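Local coordinates for protein nucleoporin GLE1 (Saccharomyces cerevisiae, PDB 6B4E) that works in mRNA export as a component of the nuclear pore complex, this being the C-terminal part of the protein, which contains the region interacting with NUP42, DBP5 and GFD1, at residues I223-D236 with M265-L279. Numbering follows the deposited sequence.
Sequences ITNTHFVILGSWWD and MAEKKYVGAARLRIL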
loop_
_atom_site.group_PDB
_atom_site.type_symbol
_atom_site.label_atom_id
_atom_site.label_comp_id
_atom_site.label_asym_id
_atom_site.label_seq_id
_atom_site.Cartn_x
_atom_site.Cartn_y
_atom_site.Cartn_z
ATOM N N ILE A 223 -15.889 -4.715 9.064
ATOM C CA ILE A 223 -15.421 -5.258 7.798
ATOM C C ILE A 223 -16.449 -4.951 6.720
ATOM O O ILE A 223 -17.653 -5.129 6.916
ATOM C CB ILE A 223 -15.179 -6.772 7.936
ATOM C CG1 ILE A 223 -14.054 -7.039 8.943
ATOM C CG2 ILE A 223 -14.849 -7.417 6.594
ATOM C CD1 ILE A 223 -12.693 -6.520 8.528
ATOM N N THR A 224 -15.972 -4.488 5.573
ATOM C CA THR A 224 -16.815 -4.163 4.437
ATOM C C THR A 224 -16.238 -4.839 3.208
ATOM O O THR A 224 -15.195 -5.502 3.269
ATOM C CB THR A 224 -16.909 -2.649 4.231
ATOM O OG1 THR A 224 -15.634 -2.151 3.814
ATOM C CG2 THR A 224 -17.327 -1.970 5.521
ATOM N N ASN A 225 -16.933 -4.683 2.078
ATOM C CA ASN A 225 -16.443 -5.298 0.852
ATOM C C ASN A 225 -15.023 -4.858 0.538
ATOM O O ASN A 225 -14.241 -5.641 -0.020
ATOM C CB ASN A 225 -17.365 -4.958 -0.314
ATOM C CG ASN A 225 -16.899 -5.571 -1.620
ATOM O OD1 ASN A 225 -16.750 -6.788 -1.737
ATOM N ND2 ASN A 225 -16.689 -4.731 -2.619
ATOM N N THR A 226 -14.672 -3.613 0.893
ATOM C CA THR A 226 -13.378 -3.052 0.507
ATOM C C THR A 226 -12.221 -3.827 1.123
ATOM O O THR A 226 -11.158 -3.958 0.509
ATOM C CB THR A 226 -13.288 -1.583 0.920
ATOM O OG1 THR A 226 -14.521 -0.900 0.611
ATOM C CG2 THR A 226 -12.149 -0.914 0.203
ATOM N N HIS A 227 -12.386 -4.316 2.351
ATOM C CA HIS A 227 -11.330 -5.137 2.941
ATOM C C HIS A 227 -11.027 -6.339 2.060
ATOM O O HIS A 227 -9.858 -6.714 1.874
ATOM C CB HIS A 227 -11.733 -5.609 4.331
ATOM C CG HIS A 227 -11.815 -4.507 5.334
ATOM N ND1 HIS A 227 -12.974 -3.791 5.554
ATOM C CD2 HIS A 227 -10.882 -3.982 6.160
ATOM C CE1 HIS A 227 -12.754 -2.882 6.487
ATOM N NE2 HIS A 227 -11.494 -2.980 6.875
ATOM N N PHE A 228 -12.064 -6.958 1.517
ATOM C CA PHE A 228 -11.857 -8.120 0.675
ATOM C C PHE A 228 -11.259 -7.721 -0.659
ATOM O O PHE A 228 -10.421 -8.446 -1.208
ATOM C CB PHE A 228 -13.173 -8.871 0.471
ATOM C CG PHE A 228 -13.692 -9.538 1.725
ATOM C CD1 PHE A 228 -13.152 -10.729 2.168
ATOM C CD2 PHE A 228 -14.707 -8.960 2.462
ATOM C CE1 PHE A 228 -13.620 -11.333 3.315
ATOM C CE2 PHE A 228 -15.186 -9.565 3.607
ATOM C CZ PHE A 228 -14.638 -10.760 4.030
ATOM N N VAL A 229 -11.693 -6.580 -1.200
ATOM C CA VAL A 229 -11.120 -6.079 -2.440
ATOM C C VAL A 229 -9.618 -5.866 -2.288
ATOM O O VAL A 229 -8.835 -6.316 -3.127
ATOM C CB VAL A 229 -11.833 -4.788 -2.885
ATOM C CG1 VAL A 229 -11.120 -4.176 -4.092
ATOM C CG2 VAL A 229 -13.268 -5.088 -3.251
ATOM N N ILE A 230 -9.192 -5.137 -1.255
ATOM C CA ILE A 230 -7.769 -4.837 -1.167
ATOM C C ILE A 230 -6.980 -6.107 -0.872
ATOM O O ILE A 230 -5.828 -6.233 -1.305
ATOM C CB ILE A 230 -7.478 -3.725 -0.142
ATOM C CG1 ILE A 230 -7.828 -4.149 1.280
ATOM C CG2 ILE A 230 -8.217 -2.432 -0.539
ATOM C CD1 ILE A 230 -6.653 -4.783 2.028
ATOM N N LEU A 231 -7.569 -7.072 -0.150
ATOM C CA LEU A 231 -6.871 -8.334 0.088
ATOM C C LEU A 231 -6.695 -9.118 -1.207
ATOM O O LEU A 231 -5.677 -9.792 -1.400
ATOM C CB LEU A 231 -7.620 -9.178 1.129
ATOM C CG LEU A 231 -7.529 -8.714 2.592
ATOM C CD1 LEU A 231 -8.415 -9.556 3.499
ATOM C CD2 LEU A 231 -6.097 -8.755 3.075
ATOM N N GLY A 232 -7.674 -9.054 -2.104
ATOM C CA GLY A 232 -7.522 -9.717 -3.391
ATOM C C GLY A 232 -6.519 -9.014 -4.282
ATOM O O GLY A 232 -5.723 -9.660 -4.967
ATOM N N SER A 233 -6.539 -7.671 -4.289
ATOM C CA SER A 233 -5.504 -6.941 -5.002
ATOM C C SER A 233 -4.129 -7.261 -4.435
ATOM O O SER A 233 -3.154 -7.420 -5.188
ATOM C CB SER A 233 -5.765 -5.438 -4.902
ATOM O OG SER A 233 -6.987 -5.135 -5.535
ATOM N N TRP A 234 -4.023 -7.286 -3.099
ATOM C CA TRP A 234 -2.782 -7.670 -2.436
ATOM C C TRP A 234 -2.335 -9.056 -2.882
ATOM O O TRP A 234 -1.165 -9.268 -3.225
ATOM C CB TRP A 234 -2.966 -7.639 -0.917
ATOM C CG TRP A 234 -1.762 -8.184 -0.219
ATOM C CD1 TRP A 234 -0.661 -7.486 0.184
ATOM C CD2 TRP A 234 -1.509 -9.556 0.106
ATOM N NE1 TRP A 234 0.256 -8.337 0.740
ATOM C CE2 TRP A 234 -0.234 -9.610 0.704
ATOM C CE3 TRP A 234 -2.234 -10.739 -0.050
ATOM C CZ2 TRP A 234 0.322 -10.796 1.158
ATOM C CZ3 TRP A 234 -1.672 -11.925 0.401
ATOM C CH2 TRP A 234 -0.414 -11.937 0.975
ATOM N N TRP A 235 -3.263 -10.015 -2.875
ATOM C CA TRP A 235 -2.954 -11.405 -3.212
ATOM C C TRP A 235 -2.364 -11.530 -4.611
ATOM O O TRP A 235 -1.316 -12.160 -4.798
ATOM C CB TRP A 235 -4.232 -12.227 -3.092
ATOM C CG TRP A 235 -4.136 -13.734 -3.181
ATOM C CD1 TRP A 235 -3.716 -14.486 -4.240
ATOM C CD2 TRP A 235 -4.547 -14.653 -2.174
ATOM N NE1 TRP A 235 -3.839 -15.833 -3.946
ATOM C CE2 TRP A 235 -4.341 -15.953 -2.673
ATOM C CE3 TRP A 235 -5.058 -14.498 -0.882
ATOM C CZ2 TRP A 235 -4.657 -17.093 -1.937
ATOM C CZ3 TRP A 235 -5.356 -15.632 -0.147
ATOM C CH2 TRP A 235 -5.155 -16.911 -0.673
ATOM N N ASP A 236 -3.026 -10.930 -5.602
ATOM C CA ASP A 236 -2.541 -10.983 -6.977
ATOM C C ASP A 236 -1.151 -10.380 -7.106
ATOM O O ASP A 236 -0.380 -10.786 -7.984
ATOM C CB ASP A 236 -3.509 -10.251 -7.919
ATOM C CG ASP A 236 -4.751 -11.061 -8.254
ATOM O OD1 ASP A 236 -5.814 -10.437 -8.431
ATOM O OD2 ASP A 236 -4.667 -12.292 -8.382
ATOM N N MET A 265 -18.419 -13.677 6.717
ATOM C CA MET A 265 -19.160 -12.583 6.099
ATOM C C MET A 265 -20.018 -13.051 4.931
ATOM O O MET A 265 -20.453 -12.223 4.130
ATOM C CB MET A 265 -18.202 -11.493 5.611
ATOM C CG MET A 265 -17.176 -11.006 6.635
ATOM S SD MET A 265 -17.910 -10.372 8.170
ATOM C CE MET A 265 -18.802 -8.972 7.560
ATOM N N ALA A 266 -20.255 -14.365 4.808
ATOM C CA ALA A 266 -20.815 -14.917 3.574
ATOM C C ALA A 266 -22.189 -14.351 3.254
ATOM O O ALA A 266 -22.535 -14.205 2.079
ATOM C CB ALA A 266 -20.898 -16.439 3.672
ATOM N N GLU A 267 -22.994 -14.042 4.270
ATOM C CA GLU A 267 -24.348 -13.571 3.995
ATOM C C GLU A 267 -24.372 -12.169 3.403
ATOM O O GLU A 267 -25.392 -11.780 2.810
ATOM C CB GLU A 267 -25.182 -13.624 5.271
ATOM C CG GLU A 267 -25.523 -15.037 5.662
ATOM C CD GLU A 267 -26.197 -15.802 4.541
ATOM O OE1 GLU A 267 -27.201 -15.295 3.996
ATOM O OE2 GLU A 267 -25.703 -16.897 4.191
ATOM N N LYS A 268 -23.282 -11.409 3.527
ATOM C CA LYS A 268 -23.207 -10.100 2.884
ATOM C C LYS A 268 -23.070 -10.208 1.370
ATOM O O LYS A 268 -23.356 -9.235 0.669
ATOM C CB LYS A 268 -22.020 -9.294 3.415
ATOM C CG LYS A 268 -21.918 -9.179 4.930
ATOM C CD LYS A 268 -22.899 -8.190 5.517
ATOM C CE LYS A 268 -22.557 -7.923 6.976
ATOM N NZ LYS A 268 -23.651 -7.224 7.694
ATOM N N LYS A 269 -22.644 -11.370 0.863
ATOM C CA LYS A 269 -22.382 -11.594 -0.562
ATOM C C LYS A 269 -21.545 -10.462 -1.143
ATOM O O LYS A 269 -21.878 -9.861 -2.168
ATOM C CB LYS A 269 -23.676 -11.781 -1.349
ATOM C CG LYS A 269 -24.396 -13.096 -1.046
ATOM C CD LYS A 269 -25.473 -13.367 -2.101
ATOM C CE LYS A 269 -26.243 -14.662 -1.876
ATOM N NZ LYS A 269 -27.230 -14.565 -0.775
ATOM N N TYR A 270 -20.450 -10.159 -0.453
ATOM C CA TYR A 270 -19.498 -9.175 -0.944
ATOM C C TYR A 270 -18.808 -9.723 -2.183
ATOM O O TYR A 270 -18.290 -10.850 -2.164
ATOM C CB TYR A 270 -18.466 -8.865 0.128
ATOM C CG TYR A 270 -18.958 -8.066 1.331
ATOM C CD1 TYR A 270 -19.901 -7.056 1.196
ATOM C CD2 TYR A 270 -18.425 -8.295 2.603
ATOM C CE1 TYR A 270 -20.312 -6.309 2.287
ATOM C CE2 TYR A 270 -18.848 -7.551 3.705
ATOM C CZ TYR A 270 -19.793 -6.560 3.533
ATOM O OH TYR A 270 -20.233 -5.804 4.600
ATOM N N VAL A 271 -18.805 -8.928 -3.255
ATOM C CA VAL A 271 -18.169 -9.341 -4.506
ATOM C C VAL A 271 -16.684 -9.602 -4.281
ATOM O O VAL A 271 -16.118 -10.566 -4.820
ATOM C CB VAL A 271 -18.401 -8.274 -5.595
ATOM C CG1 VAL A 271 -17.548 -8.547 -6.825
ATOM C CG2 VAL A 271 -19.873 -8.231 -5.962
ATOM N N GLY A 272 -16.036 -8.758 -3.476
ATOM C CA GLY A 272 -14.624 -8.958 -3.176
ATOM C C GLY A 272 -14.346 -10.238 -2.412
ATOM O O GLY A 272 -13.292 -10.866 -2.604
ATOM N N ALA A 273 -15.277 -10.646 -1.541
ATOM C CA ALA A 273 -15.098 -11.880 -0.793
ATOM C C ALA A 273 -15.185 -13.086 -1.716
ATOM O O ALA A 273 -14.391 -14.024 -1.595
ATOM C CB ALA A 273 -16.134 -11.976 0.322
ATOM N N ALA A 274 -16.128 -13.066 -2.654
ATOM C CA ALA A 274 -16.227 -14.145 -3.640
ATOM C C ALA A 274 -14.932 -14.289 -4.425
ATOM O O ALA A 274 -14.464 -15.413 -4.666
ATOM C CB ALA A 274 -17.400 -13.882 -4.584
ATOM N N ARG A 275 -14.326 -13.165 -4.817
ATOM C CA ARG A 275 -13.080 -13.239 -5.573
ATOM C C ARG A 275 -11.931 -13.742 -4.706
ATOM O O ARG A 275 -11.073 -14.500 -5.182
ATOM C CB ARG A 275 -12.720 -11.888 -6.176
ATOM C CG ARG A 275 -11.666 -12.066 -7.268
ATOM C CD ARG A 275 -11.439 -10.804 -8.045
ATOM N NE ARG A 275 -10.386 -9.999 -7.441
ATOM C CZ ARG A 275 -9.090 -10.234 -7.596
ATOM N NH1 ARG A 275 -8.206 -9.442 -7.014
ATOM N NH2 ARG A 275 -8.677 -11.266 -8.325
ATOM N N LEU A 276 -11.879 -13.325 -3.439
ATOM C CA LEU A 276 -10.823 -13.821 -2.559
ATOM C C LEU A 276 -10.946 -15.326 -2.375
ATOM O O LEU A 276 -9.941 -16.043 -2.340
ATOM C CB LEU A 276 -10.875 -13.113 -1.204
ATOM C CG LEU A 276 -9.671 -13.339 -0.283
ATOM C CD1 LEU A 276 -8.385 -12.850 -0.929
ATOM C CD2 LEU A 276 -9.865 -12.641 1.066
ATOM N N ARG A 277 -12.178 -15.832 -2.271
ATOM C CA ARG A 277 -12.343 -17.276 -2.146
ATOM C C ARG A 277 -11.878 -17.990 -3.414
ATOM O O ARG A 277 -11.310 -19.080 -3.341
ATOM C CB ARG A 277 -13.799 -17.618 -1.827
ATOM C CG ARG A 277 -14.077 -19.119 -1.839
ATOM C CD ARG A 277 -15.411 -19.467 -1.207
ATOM N NE ARG A 277 -15.448 -19.160 0.219
ATOM C CZ ARG A 277 -14.987 -19.958 1.178
ATOM N NH1 ARG A 277 -15.076 -19.581 2.451
ATOM N NH2 ARG A 277 -14.435 -21.128 0.877
ATOM N N ILE A 278 -12.110 -17.391 -4.588
ATOM C CA ILE A 278 -11.619 -17.982 -5.837
ATOM C C ILE A 278 -10.092 -18.050 -5.839
ATOM O O ILE A 278 -9.502 -19.038 -6.316
ATOM C CB ILE A 278 -12.153 -17.179 -7.041
ATOM C CG1 ILE A 278 -13.675 -17.394 -7.173
ATOM C CG2 ILE A 278 -11.407 -17.537 -8.314
ATOM C CD1 ILE A 278 -14.094 -18.810 -7.478
ATOM N N LEU A 279 -9.430 -17.002 -5.323
ATOM C CA LEU A 279 -7.969 -17.006 -5.222
ATOM C C LEU A 279 -7.494 -18.085 -4.257
ATOM O O LEU A 279 -6.515 -18.804 -4.539
ATOM C CB LEU A 279 -7.459 -15.638 -4.777
ATOM C CG LEU A 279 -7.651 -14.502 -5.784
ATOM C CD1 LEU A 279 -7.339 -13.161 -5.217
ATOM C CD2 LEU A 279 -6.792 -14.707 -7.044
HETATM O O HOH W 1 -10.959 -9.769 -3.452
HETATM O O HOH W 2 -9.170 -6.637 -6.323
HETATM O O HOH W 3 -4.102 -18.063 -5.706
#
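Two nearly parallel helices, 225-236 and 271-279, pack at 33° with axes 7.4 Å apart, and Leu276 sits as a knob among Phe228, Leu231, Gly232 and Trp235. Its CD1 lies 3.7 Å from Trp235 CE3, while CD2 reaches the edge of the Phe228 ring. Ala273 CB stands over the centre of that ring's face, a CH-pi contact, and Met265 CG meets its rim at CZ (3.6 Å). The backbones come closest at Gly272, where a CB would clash with Asn225 OD1 and Val229 N. In this all-helical GLE1 domain the helical residues 237-264 bring the chain back, laying helix 271-284 along the first turns of 225-264. Asn225, its CG trans to the main-chain N (chi1 180°), directs an in-plane OD1 lone pair to Gly272 N (2.7 Å); Asn225 ND2 is hydrogen-bonded to Asp173. Asn225 N lies over the Tyr270 ring, whose CD2 meets Phe228 CE2 rim to rim (3.6 Å). A serine in place of Tyr270 would probably uncover Asn225 N and leave a gap beside Phe228 CE2. At the far end Arg275 NH1 and NH2 grip Asp236 OD1 end-on in a salt bridge, the oxygen in the guanidinium plane and NH1 above the carboxylate plane; Leu279 CB lies over the five-membered ring of Trp235, a CH-pi contact.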